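Side-chain contacts in CdnC (Chryseobacterium gregarium DSM 19109, PDB 7MGV), which uses ATP to close omega-ester macrocycles in a ribosomally made precursor peptide, as an ATP-grasp ligase of the graspetide kind: residues Y246-D251 with F322-L327; D132-G137 with A338-D343; V92-A97 with G126-I131; D56-K61 with N122-F127. All coordinates share one frame; numbering follows the deposited sequence.

How the contacts relate
Contacts 2 and 3 use strands of the parallel sheet of the MvdD-type pre-ATP-grasp region, and contact 4 packs a loop on helix 110-130 of the same region, while contact 1 belongs to the antiparallel sheet of the ATP-grasp part, on the far side of the chain's centre from contacts 3 and 4. Its Leu324 side chain is about 12 Å from the bound ADP. Helix 332-341, which follows helix 322-325, carries the chain from contact 1 to contact 2, their centres 23 Å apart. Contacts 2 and 3 share neighbouring strands, joined by Leu136 N to Val92 O at 2.9 Å. Contacts 3 and 4, centres 10 Å apart, use successive turns of helix 110-130, beside the second subunit.

Contact 1: Y246-D251 with F322-L327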
loop_
_atom_site.group_PDB
_atom_site.type_symbol
_atom_site.label_atom_id
_atom_site.label_comp_id
_atom_site.label_asym_id
_atom_site.label_seq_id
_atom_site.Cartn_x
_atom_site.Cartn_y
_atom_site.Cartn_z
ATOM N N TYR A 246 15.974 8.346 20.519
ATOM C CA TYR A 246 15.475 9.214 21.580
ATOM C C TYR A 246 14.386 8.453 22.324
ATOM O O TYR A 246 13.318 8.183 21.763
ATOM C CB TYR A 246 14.933 10.528 21.015
ATOM C CG TYR A 246 15.935 11.317 20.202
ATOM C CD1 TYR A 246 16.124 11.056 18.852
ATOM C CD2 TYR A 246 16.686 12.330 20.786
ATOM C CE1 TYR A 246 17.038 11.778 18.105
ATOM C CE2 TYR A 246 17.601 13.057 20.047
ATOM C CZ TYR A 246 17.773 12.777 18.708
ATOM O OH TYR A 246 18.683 13.497 17.970
ATOM N N ALA A 247 14.651 8.106 23.577
ATOM C CA ALA A 247 13.713 7.352 24.394
ATOM C C ALA A 247 13.082 8.258 25.441
ATOM O O ALA A 247 13.771 9.049 26.091
ATOM C CB ALA A 247 14.407 6.172 25.079
ATOM N N PHE A 248 11.770 8.124 25.611
ATOM C CA PHE A 248 11.021 8.874 26.606
ATOM C C PHE A 248 10.166 7.902 27.398
ATOM O O PHE A 248 9.650 6.925 26.846
ATOM C CB PHE A 248 10.142 9.948 25.958
ATOM C CG PHE A 248 10.902 10.903 25.088
ATOM C CD1 PHE A 248 11.396 12.087 25.608
ATOM C CD2 PHE A 248 11.124 10.618 23.750
ATOM C CE1 PHE A 248 12.098 12.971 24.810
ATOM C CE2 PHE A 248 11.825 11.497 22.947
ATOM C CZ PHE A 248 12.313 12.674 23.478
ATOM N N GLU A 249 10.013 8.175 28.690
ATOM C CA GLU A 249 9.321 7.265 29.584
ATOM C C GLU A 249 8.316 8.012 30.447
ATOM O O GLU A 249 8.488 9.193 30.768
ATOM C CB GLU A 249 10.307 6.501 30.485
ATOM C CG GLU A 249 10.735 7.245 31.740
ATOM C CD GLU A 249 11.689 6.438 32.599
ATOM O OE1 GLU A 249 12.335 5.511 32.065
ATOM O OE2 GLU A 249 11.793 6.730 33.809
ATOM N N ILE A 250 7.243 7.302 30.781
ATOM C CA ILE A 250 6.349 7.652 31.875
ATOM C C ILE A 250 6.470 6.543 32.909
ATOM O O ILE A 250 6.130 5.385 32.626
ATOM C CB ILE A 250 4.892 7.815 31.417
ATOM C CG1 ILE A 250 4.741 9.050 30.530
ATOM C CG2 ILE A 250 3.969 7.919 32.623
ATOM C CD1 ILE A 250 3.305 9.358 30.158
ATOM N N ASP A 251 6.978 6.890 34.089
ATOM C CA ASP A 251 7.155 5.934 35.178
ATOM C C ASP A 251 5.868 5.917 35.991
ATOM O O ASP A 251 5.669 6.747 36.882
ATOM C CB ASP A 251 8.358 6.312 36.037
ATOM C CG ASP A 251 8.931 5.128 36.793
ATOM O OD1 ASP A 251 8.146 4.263 37.237
ATOM O OD2 ASP A 251 10.169 5.063 36.945
ATOM N N PHE A 322 6.760 15.975 17.508
ATOM C CA PHE A 322 6.950 17.345 17.974
ATOM C C PHE A 322 6.723 17.467 19.475
ATOM O O PHE A 322 7.465 18.172 20.169
ATOM C CB PHE A 322 6.011 18.283 17.217
ATOM C CG PHE A 322 6.474 19.708 17.188
ATOM C CD1 PHE A 322 5.560 20.745 17.103
ATOM C CD2 PHE A 322 7.824 20.013 17.247
ATOM C CE1 PHE A 322 5.984 22.060 17.076
ATOM C CE2 PHE A 322 8.254 21.325 17.219
ATOM C CZ PHE A 322 7.333 22.349 17.134
ATOM N N TRP A 323 5.696 16.789 19.992
ATOM C CA TRP A 323 5.376 16.879 21.413
ATOM C C TRP A 323 6.540 16.415 22.280
ATOM O O TRP A 323 6.797 16.989 23.347
ATOM C CB TRP A 323 4.112 16.070 21.716
ATOM C CG TRP A 323 4.155 14.630 21.257
ATOM C CD1 TRP A 323 4.446 14.170 20.001
ATOM C CD2 TRP A 323 3.876 13.471 22.051
ATOM N NE1 TRP A 323 4.377 12.799 19.972
ATOM C CE2 TRP A 323 4.027 12.345 21.217
ATOM C CE3 TRP A 323 3.517 13.276 23.386
ATOM C CZ2 TRP A 323 3.833 11.045 21.675
ATOM C CZ3 TRP A 323 3.324 11.985 23.840
ATOM C CH2 TRP A 323 3.482 10.885 22.987
ATOM N N LEU A 324 7.258 15.381 21.841
ATOM C CA LEU A 324 8.440 14.918 22.556
ATOM C C LEU A 324 9.716 15.631 22.121
ATOM O O LEU A 324 10.660 15.733 22.914
ATOM C CB LEU A 324 8.618 13.412 22.371
ATOM C CG LEU A 324 7.340 12.581 22.501
ATOM C CD1 LEU A 324 7.543 11.182 21.928
ATOM C CD2 LEU A 324 6.930 12.527 23.964
ATOM N N ASP A 325 9.774 16.127 20.880
ATOM C CA ASP A 325 10.918 16.929 20.461
ATOM C C ASP A 325 11.016 18.217 21.266
ATOM O O ASP A 325 12.119 18.725 21.493
ATOM C CB ASP A 325 10.822 17.236 18.970
ATOM C CG ASP A 325 12.027 17.995 18.457
ATOM O OD1 ASP A 325 13.163 17.552 18.723
ATOM O OD2 ASP A 325 11.834 19.029 17.784
ATOM N N ASN A 326 9.877 18.761 21.701
ATOM C CA ASN A 326 9.884 19.945 22.550
ATOM C C ASN A 326 10.393 19.657 23.956
ATOM O O ASN A 326 10.647 20.602 24.710
ATOM C CB ASN A 326 8.479 20.549 22.622
ATOM C CG ASN A 326 8.127 21.353 21.386
ATOM O OD1 ASN A 326 9.001 21.925 20.735
ATOM N ND2 ASN A 326 6.840 21.404 21.059
ATOM N N LEU A 327 10.543 18.388 24.325
ATOM C CA LEU A 327 11.125 18.009 25.604
ATOM C C LEU A 327 12.631 17.810 25.524
ATOM O O LEU A 327 13.269 17.576 26.556
ATOM C CB LEU A 327 10.459 16.734 26.134
ATOM C CG LEU A 327 8.944 16.620 25.942
ATOM C CD1 LEU A 327 8.416 15.349 26.587
ATOM C CD2 LEU A 327 8.228 17.844 26.501
#
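Phe248 and Leu324 both place CG beside the backbone N and anti to the carbonyl carbon (chi1 -56° and -44°), which sends the two side chains past each other in opposite directions. The phenyl ring thereby lies mainly over the root of the leucine. Leu324 CB sits above one face of the ring, 3.9 Å from the centroid and 15° off the normal, a CH-pi contact displaced a little toward the rim, with CE2 the nearest ring carbon at 3.8 Å. One methyl, Leu324 CD1, comes to 4.1 Å from Phe248 CD2. Next to CE2, at the tip of the ring, Phe248 CZ meets the carbonyl oxygen Leu324 O at 3.5 Å; that oxygen is already taken within the turn by Leu327 N at 3.0 Å, so the ring packs against a peptide group whose hydrogen bond is made. Leu327 adds a looser touch, its CB 4.3 Å from Phe248 CE1 and oblique to the ring. The short helix is thus held against the strand by apolar contact centred on one aromatic side chain.

Helix 322-325 is tied down from other directions as well: the carboxylate of Asp325 bonds to Ile333 N, Ser334 OG and Asn331 ND2, at and just before the start of the next helix. Ile333 and Pro275 also pack on Phe248, and Trp273 on Leu324. Strand 244-251 runs antiparallel between strands 234-241 and 274-276, with the backbone of Phe248 bonded to Arg237, so the contact joins helix 322-325 to this sheet of the ATP-grasp fold, next to helix 332-341.

Contact 2: D132-G137 with A338-D343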
loop_
_atom_site.group_PDB
_atom_site.type_symbol
_atom_site.label_atom_id
_atom_site.label_comp_id
_atom_site.label_asym_id
_atom_site.label_seq_id
_atom_site.Cartn_x
_atom_site.Cartn_y
_atom_site.Cartn_z
ATOM N N ASP A 132 13.405 8.604 -7.222
ATOM C CA ASP A 132 14.533 7.708 -7.011
ATOM C C ASP A 132 15.603 8.297 -6.100
ATOM O O ASP A 132 16.520 7.573 -5.702
ATOM C CB ASP A 132 15.163 7.307 -8.353
ATOM C CG ASP A 132 15.646 8.497 -9.158
ATOM O OD1 ASP A 132 15.410 9.649 -8.739
ATOM O OD2 ASP A 132 16.267 8.273 -10.219
ATOM N N ALA A 133 15.510 9.580 -5.765
ATOM C CA ALA A 133 16.369 10.136 -4.734
ATOM C C ALA A 133 16.011 9.533 -3.380
ATOM O O ALA A 133 14.948 8.929 -3.204
ATOM C CB ALA A 133 16.244 11.659 -4.692
ATOM N N TYR A 134 16.923 9.689 -2.419
ATOM C CA TYR A 134 16.703 9.155 -1.080
ATOM C C TYR A 134 15.365 9.632 -0.527
ATOM O O TYR A 134 15.001 10.803 -0.664
ATOM C CB TYR A 134 17.839 9.571 -0.144
ATOM C CG TYR A 134 17.556 9.263 1.307
ATOM C CD1 TYR A 134 17.764 7.989 1.821
ATOM C CD2 TYR A 134 17.067 10.242 2.163
ATOM C CE1 TYR A 134 17.500 7.701 3.147
ATOM C CE2 TYR A 134 16.799 9.965 3.487
ATOM C CZ TYR A 134 17.017 8.695 3.973
ATOM O OH TYR A 134 16.749 8.424 5.293
ATOM N N SER A 135 14.630 8.715 0.098
ATOM C CA SER A 135 13.273 8.986 0.553
ATOM C C SER A 135 13.142 8.640 2.027
ATOM O O SER A 135 13.550 7.556 2.454
ATOM C CB SER A 135 12.250 8.191 -0.266
ATOM O OG SER A 135 12.295 6.814 0.063
ATOM N N LEU A 136 12.580 9.568 2.800
ATOM C CA LEU A 136 12.172 9.296 4.177
ATOM C C LEU A 136 10.653 9.152 4.169
ATOM O O LEU A 136 9.903 10.092 4.431
ATOM C CB LEU A 136 12.643 10.399 5.119
ATOM C CG LEU A 136 12.458 10.119 6.610
ATOM C CD1 LEU A 136 13.047 8.769 6.994
ATOM C CD2 LEU A 136 13.073 11.232 7.443
ATOM N N GLY A 137 10.204 7.942 3.848
ATOM C CA GLY A 137 8.788 7.677 3.705
ATOM C C GLY A 137 8.376 7.513 2.257
ATOM O O GLY A 137 8.768 8.310 1.400
ATOM N N ALA A 338 16.711 16.898 10.110
ATOM C CA ALA A 338 17.319 17.811 9.147
ATOM C C ALA A 338 18.667 17.288 8.663
ATOM O O ALA A 338 18.951 17.291 7.459
ATOM C CB ALA A 338 17.474 19.198 9.769
ATOM N N ASP A 339 19.514 16.834 9.591
ATOM C CA ASP A 339 20.804 16.273 9.205
ATOM C C ASP A 339 20.627 15.048 8.318
ATOM O O ASP A 339 21.409 14.826 7.386
ATOM C CB ASP A 339 21.617 15.919 10.449
ATOM C CG ASP A 339 22.092 17.144 11.204
ATOM O OD1 ASP A 339 21.903 18.270 10.698
ATOM O OD2 ASP A 339 22.654 16.980 12.307
ATOM N N LEU A 340 19.601 14.239 8.592
ATOM C CA LEU A 340 19.355 13.060 7.771
ATOM C C LEU A 340 18.902 13.447 6.369
ATOM O O LEU A 340 19.325 12.833 5.383
ATOM C CB LEU A 340 18.314 12.164 8.443
ATOM C CG LEU A 340 18.044 10.810 7.783
ATOM C CD1 LEU A 340 19.123 9.800 8.147
ATOM C CD2 LEU A 340 16.669 10.291 8.170
ATOM N N LEU A 341 18.045 14.465 6.259
ATOM C CA LEU A 341 17.511 14.839 4.953
ATOM C C LEU A 341 18.554 15.541 4.090
ATOM O O LEU A 341 18.461 15.502 2.858
ATOM C CB LEU A 341 16.277 15.724 5.125
ATOM C CG LEU A 341 15.059 15.081 5.792
ATOM C CD1 LEU A 341 13.870 16.031 5.776
ATOM C CD2 LEU A 341 14.709 13.756 5.129
ATOM N N CYS A 342 19.548 16.177 4.709
ATOM C CA CYS A 342 20.627 16.848 3.996
ATOM C C CYS A 342 21.848 15.959 3.800
ATOM O O CYS A 342 22.912 16.464 3.426
ATOM C CB CYS A 342 21.042 18.118 4.739
ATOM S SG CYS A 342 19.694 19.260 5.124
ATOM N N ASP A 343 21.725 14.656 4.070
ATOM C CA ASP A 343 22.816 13.693 3.902
ATOM C C ASP A 343 24.009 14.034 4.794
ATOM O O ASP A 343 25.167 13.874 4.405
ATOM C CB ASP A 343 23.242 13.587 2.435
ATOM C CG ASP A 343 23.903 12.258 2.114
ATOM O OD1 ASP A 343 23.807 11.330 2.945
ATOM O OD2 ASP A 343 24.516 12.137 1.030
#
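Leu136 CD2 touches two methyls of the helix at once, 3.8 Å from Leu340 CD2 and 3.8 Å from Leu341 CD2. Its side chain crosses both leucines at about a right angle, and its CB adds a further touch to Leu341 CD2 at 3.9 Å. Leu340 CD2 is also the methyl that meets Tyr134: the phenol OH lies 3.4 Å from it and 3.7 Å from Leu340 CG, the two side chains again crossing at about a right angle. Leu340 CD2 thus meets both a phenol oxygen and an aliphatic methyl. With CG anti to the backbone N (chi1 170°), the tyrosine reaches out from the strand, and its OH, though touching carbon here, is hydrogen-bonded to Asp296 OD2. Leu341 CB does not point straight at the strand; its CD2 branch closes the distance.

The four residues join the end of helix 332-341 to strand 134-136, an outer strand of the parallel sheet in the pre-ATP-grasp region. Tyr134 and Leu136, two residues apart in the chain, turn toward the helix, whereas Ser135 turns away. The helix stops just after its two leucines in a Schellman motif: Asp343, with positive phi, is the C-prime residue, its N bonded to Leu340 O at 3.3 Å while Lys344 N returns to Asp339 O. Farther out, Arg347 makes a cation-pi contact with Tyr134 and gives NH2 to Leu340 O, bridging both sides. Leu341 O accepts from Thr91 OG1, tying the helix end to the adjoining strand, and Trp93 of that strand packs on both Leu136 and Leu341.

Contact 3: V92-A97 with G126-I131; sequences VWYRRA and GFLESI
Tyr94 lays its ring across the end of Leu128 at about a right angle, where a strand of the parallel alpha/beta sheet in the pre-ATP-grasp region receives helix 110-130. Leu128 CD1 stands over the centre of one ring face, 3.7 Å from the centroid and 12° off the normal, a nearly axial CH-pi contact. On the opposite face Arg96 N lies nearer the rim, 4.3 Å above the plane, as the chain folds back over its own tyrosine. Pro139 packs on both Tyr94 and Leu128, and the Tyr142 ring meets that of Tyr94 steeply. A serine in place of Tyr94 would probably leave Leu128 CD1 without the face it rests on and Ala97 N without its acceptor.

Just past the end of the helix, Ile131 crosses Val92 of the strand obliquely. Val92 CG1, wedged between the backbone N and carbonyl carbon (chi1 62°), reaches Ile131 CG2 at 3.9 Å; Val92 CG2 meets Ile131 CD1, also at 3.9 Å. Both pairs are buried. Leu128 CD1 and Arg96 N, on opposite faces, limit the turning of the tyrosine ring, and its hydroxyl end is tied down where Ala97 N donates to Tyr94 OH over 3.3 Å at 170°.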
loop_
_atom_site.group_PDB
_atom_site.type_symbol
_atom_site.label_atom_id
_atom_site.label_comp_id
_atom_site.label_asym_id
_atom_site.label_seq_id
_atom_site.Cartn_x
_atom_site.Cartn_y
_atom_site.Cartn_z
ATOM N N VAL A 92 13.573 13.391 -0.549
ATOM C CA VAL A 92 12.171 13.690 -0.294
ATOM C C VAL A 92 11.832 13.201 1.107
ATOM O O VAL A 92 12.336 12.163 1.551
ATOM C CB VAL A 92 11.242 13.050 -1.350
ATOM C CG1 VAL A 92 11.349 11.531 -1.323
ATOM C CG2 VAL A 92 9.800 13.493 -1.140
ATOM N N TRP A 93 11.007 13.965 1.815
ATOM C CA TRP A 93 10.479 13.563 3.117
ATOM C C TRP A 93 8.961 13.532 2.997
ATOM O O TRP A 93 8.306 14.579 3.010
ATOM C CB TRP A 93 10.931 14.506 4.228
ATOM C CG TRP A 93 10.398 14.117 5.577
ATOM C CD1 TRP A 93 9.998 12.873 5.971
ATOM C CD2 TRP A 93 10.201 14.976 6.705
ATOM N NE1 TRP A 93 9.566 12.903 7.273
ATOM C CE2 TRP A 93 9.680 14.183 7.748
ATOM C CE3 TRP A 93 10.414 16.339 6.938
ATOM C CZ2 TRP A 93 9.371 14.706 9.002
ATOM C CZ3 TRP A 93 10.105 16.857 8.183
ATOM C CH2 TRP A 93 9.589 16.041 9.199
ATOM N N TYR A 94 8.404 12.332 2.877
ATOM C CA TYR A 94 6.964 12.144 2.735
ATOM C C TYR A 94 6.388 11.825 4.109
ATOM O O TYR A 94 6.466 10.688 4.581
ATOM C CB TYR A 94 6.659 11.043 1.724
ATOM C CG TYR A 94 5.201 10.636 1.663
ATOM C CD1 TYR A 94 4.187 11.580 1.757
ATOM C CD2 TYR A 94 4.843 9.303 1.507
ATOM C CE1 TYR A 94 2.858 11.208 1.702
ATOM C CE2 TYR A 94 3.517 8.923 1.451
ATOM C CZ TYR A 94 2.528 9.877 1.549
ATOM O OH TYR A 94 1.207 9.500 1.494
ATOM N N ARG A 95 5.820 12.838 4.756
ATOM C CA ARG A 95 4.983 12.614 5.924
ATOM C C ARG A 95 3.616 12.146 5.449
ATOM O O ARG A 95 2.982 12.810 4.623
ATOM C CB ARG A 95 4.868 13.890 6.756
ATOM C CG ARG A 95 6.197 14.597 6.977
ATOM C CD ARG A 95 6.088 15.673 8.044
ATOM N NE ARG A 95 5.073 15.356 9.045
ATOM C CZ ARG A 95 5.270 15.432 10.357
ATOM N NH1 ARG A 95 6.448 15.813 10.832
ATOM N NH2 ARG A 95 4.289 15.126 11.195
ATOM N N ARG A 96 3.171 10.995 5.962
ATOM C CA ARG A 96 2.027 10.297 5.384
ATOM C C ARG A 96 0.805 11.200 5.287
ATOM O O ARG A 96 0.441 11.887 6.245
ATOM C CB ARG A 96 1.691 9.050 6.204
ATOM C CG ARG A 96 0.640 8.176 5.536
ATOM C CD ARG A 96 0.497 6.821 6.203
ATOM N NE ARG A 96 -0.072 5.842 5.281
ATOM C CZ ARG A 96 -0.358 4.586 5.604
ATOM N NH1 ARG A 96 -0.136 4.148 6.835
ATOM N NH2 ARG A 96 -0.873 3.768 4.695
ATOM N N ALA A 97 0.177 11.191 4.114
ATOM C CA ALA A 97 -0.974 12.038 3.855
ATOM C C ALA A 97 -2.253 11.373 4.341
ATOM O O ALA A 97 -2.463 10.174 4.144
ATOM C CB ALA A 97 -1.083 12.346 2.361
ATOM N N GLY A 126 1.811 7.813 -6.977
ATOM C CA GLY A 126 2.708 7.280 -7.984
ATOM C C GLY A 126 3.909 8.173 -8.210
ATOM O O GLY A 126 5.032 7.685 -8.378
ATOM N N PHE A 127 3.693 9.491 -8.228
ATOM C CA PHE A 127 4.828 10.407 -8.254
ATOM C C PHE A 127 5.736 10.171 -7.053
ATOM O O PHE A 127 6.958 10.057 -7.198
ATOM C CB PHE A 127 4.357 11.859 -8.280
ATOM C CG PHE A 127 5.433 12.839 -7.904
ATOM C CD1 PHE A 127 6.585 12.949 -8.668
ATOM C CD2 PHE A 127 5.307 13.632 -6.775
ATOM C CE1 PHE A 127 7.584 13.838 -8.320
ATOM C CE2 PHE A 127 6.304 14.525 -6.423
ATOM C CZ PHE A 127 7.444 14.628 -7.198
ATOM N N LEU A 128 5.149 10.088 -5.856
ATOM C CA LEU A 128 5.955 9.914 -4.648
ATOM C C LEU A 128 6.737 8.604 -4.680
ATOM O O LEU A 128 7.865 8.535 -4.178
ATOM C CB LEU A 128 5.065 9.986 -3.408
ATOM C CG LEU A 128 4.461 11.367 -3.137
ATOM C CD1 LEU A 128 3.539 11.337 -1.929
ATOM C CD2 LEU A 128 5.560 12.401 -2.948
ATOM N N GLU A 129 6.157 7.554 -5.264
ATOM C CA GLU A 129 6.890 6.303 -5.437
ATOM C C GLU A 129 8.020 6.459 -6.449
ATOM O O GLU A 129 9.122 5.936 -6.243
ATOM C CB GLU A 129 5.940 5.190 -5.881
ATOM C CG GLU A 129 5.134 4.563 -4.764
ATOM C CD GLU A 129 5.970 3.667 -3.876
ATOM O OE1 GLU A 129 6.955 3.079 -4.372
ATOM O OE2 GLU A 129 5.641 3.553 -2.678
ATOM N N SER A 130 7.762 7.176 -7.546
ATOM C CA SER A 130 8.714 7.263 -8.649
ATOM C C SER A 130 10.002 7.983 -8.272
ATOM O O SER A 130 11.011 7.812 -8.964
ATOM C CB SER A 130 8.064 7.966 -9.841
ATOM O OG SER A 130 7.850 9.338 -9.562
ATOM N N ILE A 131 9.991 8.788 -7.209
ATOM C CA ILE A 131 11.190 9.512 -6.804
ATOM C C ILE A 131 12.293 8.513 -6.490
ATOM O O ILE A 131 12.147 7.662 -5.603
ATOM C CB ILE A 131 10.893 10.418 -5.604
ATOM C CG1 ILE A 131 9.901 11.516 -5.995
ATOM C CG2 ILE A 131 12.177 11.025 -5.063
ATOM C CD1 ILE A 131 9.491 12.406 -4.838
#

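Contact 4: D56-K61 with N122-F127; sequences DEYPLK and NTLFGF
Tyr58 sits in an irregular loop between strands 48-54 and 63-69 and faces helix 110-130, its CA 8.6 Å from Leu124 CA. Its bond to Pro59 is cis. That turn folds the proline back on the tyrosine, with Pro59 CB 3.8 Å above the centre of one ring face. The helix is regular, with Phe127 N bonded to Thr123 O.

The phenol projects from the loop with CG opposite the backbone N (chi1 175°) and slides alongside Leu124, the two side chains running in opposite directions. Leu124 CD1 lies over the ring face opposite Pro59, 4.0 Å above the plane and offset toward the rim. Leu124 CB approaches Tyr58 CE2 at 3.9 Å. At its end the ring crosses Thr123 at about a right angle, Tyr58 OH touching the methyl CG2 at 3.5 Å; the threonine OG1 is bonded to Glu119 O of its own helix. Cutting Tyr58 back to an alanine is likely to open a gap between Pro59 and Leu124 and leave the Thr123 methyl without its cover. Leu64 and Ile120 also pack on Tyr58, as does Pro223 of the second subunit.

Leu124 and Pro59 cover opposite faces of the ring, the first from the helix and the second from its own loop. Across the two segments the contact is apolar, so shape and burial, not polar pairing, fasten the loop to the helix beside the dimer interface.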
loop_
_atom_site.group_PDB
_atom_site.type_symbol
_atom_site.label_atom_id
_atom_site.label_comp_id
_atom_site.label_asym_id
_atom_site.label_seq_id
_atom_site.Cartn_x
_atom_site.Cartn_y
_atom_site.Cartn_z
ATOM N N ASP A 56 -3.019 18.610 0.908
ATOM C CA ASP A 56 -4.449 18.890 0.850
ATOM C C ASP A 56 -4.789 19.891 -0.243
ATOM O O ASP A 56 -5.937 19.926 -0.700
ATOM C CB ASP A 56 -4.946 19.404 2.202
ATOM C CG ASP A 56 -4.107 20.548 2.735
ATOM O OD1 ASP A 56 -2.897 20.596 2.431
ATOM O OD2 ASP A 56 -4.661 21.398 3.464
ATOM N N GLU A 57 -3.820 20.696 -0.675
ATOM C CA GLU A 57 -4.043 21.685 -1.720
ATOM C C GLU A 57 -3.890 21.111 -3.123
ATOM O O GLU A 57 -3.970 21.871 -4.094
ATOM C CB GLU A 57 -3.086 22.865 -1.540
ATOM C CG GLU A 57 -3.017 23.423 -0.127
ATOM C CD GLU A 57 -4.221 24.272 0.256
ATOM O OE1 GLU A 57 -4.016 25.461 0.583
ATOM O OE2 GLU A 57 -5.362 23.764 0.253
ATOM N N TYR A 58 -3.666 19.801 -3.254
ATOM C CA TYR A 58 -3.614 19.137 -4.551
ATOM C C TYR A 58 -4.925 18.410 -4.793
ATOM O O TYR A 58 -5.406 17.712 -3.890
ATOM C CB TYR A 58 -2.452 18.146 -4.601
ATOM C CG TYR A 58 -2.393 17.321 -5.869
ATOM C CD1 TYR A 58 -1.840 17.841 -7.033
ATOM C CD2 TYR A 58 -2.885 16.022 -5.902
ATOM C CE1 TYR A 58 -1.786 17.092 -8.194
ATOM C CE2 TYR A 58 -2.834 15.266 -7.059
ATOM C CZ TYR A 58 -2.284 15.807 -8.201
ATOM O OH TYR A 58 -2.230 15.058 -9.354
ATOM N N PRO A 59 -5.535 18.521 -5.984
ATOM C CA PRO A 59 -5.032 19.225 -7.163
ATOM C C PRO A 59 -5.575 20.643 -7.315
ATOM O O PRO A 59 -5.329 21.281 -8.339
ATOM C CB PRO A 59 -5.532 18.346 -8.301
ATOM C CG PRO A 59 -6.882 17.903 -7.812
ATOM C CD PRO A 59 -6.789 17.808 -6.293
ATOM N N LEU A 60 -6.304 21.127 -6.309
ATOM C CA LEU A 60 -6.999 22.403 -6.446
ATOM C C LEU A 60 -6.020 23.572 -6.491
ATOM O O LEU A 60 -5.998 24.341 -7.459
ATOM C CB LEU A 60 -8.005 22.579 -5.305
ATOM C CG LEU A 60 -9.398 23.057 -5.726
ATOM C CD1 LEU A 60 -9.981 22.146 -6.798
ATOM C CD2 LEU A 60 -10.330 23.138 -4.526
ATOM N N LYS A 61 -5.196 23.724 -5.454
ATOM C CA LYS A 61 -4.374 24.919 -5.305
ATOM C C LYS A 61 -2.924 24.733 -5.744
ATOM O O LYS A 61 -2.224 25.736 -5.930
ATOM C CB LYS A 61 -4.422 25.410 -3.852
ATOM C CG LYS A 61 -5.775 26.002 -3.459
ATOM C CD LYS A 61 -5.841 26.342 -1.978
ATOM C CE LYS A 61 -7.106 27.118 -1.633
ATOM N NZ LYS A 61 -8.347 26.412 -2.062
ATOM N N ASN A 122 -3.929 8.177 -6.792
ATOM C CA ASN A 122 -2.998 7.295 -7.482
ATOM C C ASN A 122 -1.915 8.086 -8.199
ATOM O O ASN A 122 -0.743 7.709 -8.155
ATOM C CB ASN A 122 -3.743 6.397 -8.463
ATOM C CG ASN A 122 -2.905 5.225 -8.927
ATOM O OD1 ASN A 122 -1.963 5.388 -9.704
ATOM N ND2 ASN A 122 -3.239 4.033 -8.447
ATOM N N THR A 123 -2.280 9.195 -8.847
ATOM C CA THR A 123 -1.285 10.022 -9.523
ATOM C C THR A 123 -0.258 10.558 -8.533
ATOM O O THR A 123 0.957 10.483 -8.771
ATOM C CB THR A 123 -1.978 11.174 -10.257
ATOM O OG1 THR A 123 -2.741 10.654 -11.352
ATOM C CG2 THR A 123 -0.957 12.172 -10.783
ATOM N N LEU A 124 -0.728 11.073 -7.397
ATOM C CA LEU A 124 0.192 11.679 -6.439
ATOM C C LEU A 124 1.061 10.627 -5.753
ATOM O O LEU A 124 2.284 10.794 -5.637
ATOM C CB LEU A 124 -0.591 12.489 -5.413
ATOM C CG LEU A 124 0.266 13.084 -4.304
ATOM C CD1 LEU A 124 0.657 14.517 -4.629
ATOM C CD2 LEU A 124 -0.499 12.998 -3.014
ATOM N N PHE A 125 0.449 9.536 -5.280
ATOM C CA PHE A 125 1.223 8.452 -4.686
ATOM C C PHE A 125 2.184 7.837 -5.695
ATOM O O PHE A 125 3.275 7.399 -5.323
ATOM C CB PHE A 125 0.289 7.379 -4.123
ATOM C CG PHE A 125 -0.378 7.764 -2.828
ATOM C CD1 PHE A 125 -0.206 9.027 -2.283
ATOM C CD2 PHE A 125 -1.183 6.857 -2.157
ATOM C CE1 PHE A 125 -0.823 9.376 -1.096
ATOM C CE2 PHE A 125 -1.802 7.200 -0.968
ATOM C CZ PHE A 125 -1.622 8.461 -0.438
ATOM N N GLY A 126 1.811 7.813 -6.977
ATOM C CA GLY A 126 2.708 7.280 -7.984
ATOM C C GLY A 126 3.909 8.173 -8.210
ATOM O O GLY A 126 5.032 7.685 -8.378
ATOM N N PHE A 127 3.693 9.491 -8.228
ATOM C CA PHE A 127 4.828 10.407 -8.254
ATOM C C PHE A 127 5.736 10.171 -7.053
ATOM O O PHE A 127 6.958 10.057 -7.198
ATOM C CB PHE A 127 4.357 11.859 -8.280
ATOM C CG PHE A 127 5.433 12.839 -7.904
ATOM C CD1 PHE A 127 6.585 12.949 -8.668
ATOM C CD2 PHE A 127 5.307 13.632 -6.775
ATOM C CE1 PHE A 127 7.584 13.838 -8.320
ATOM C CE2 PHE A 127 6.304 14.525 -6.423
ATOM C CZ PHE A 127 7.444 14.628 -7.198
#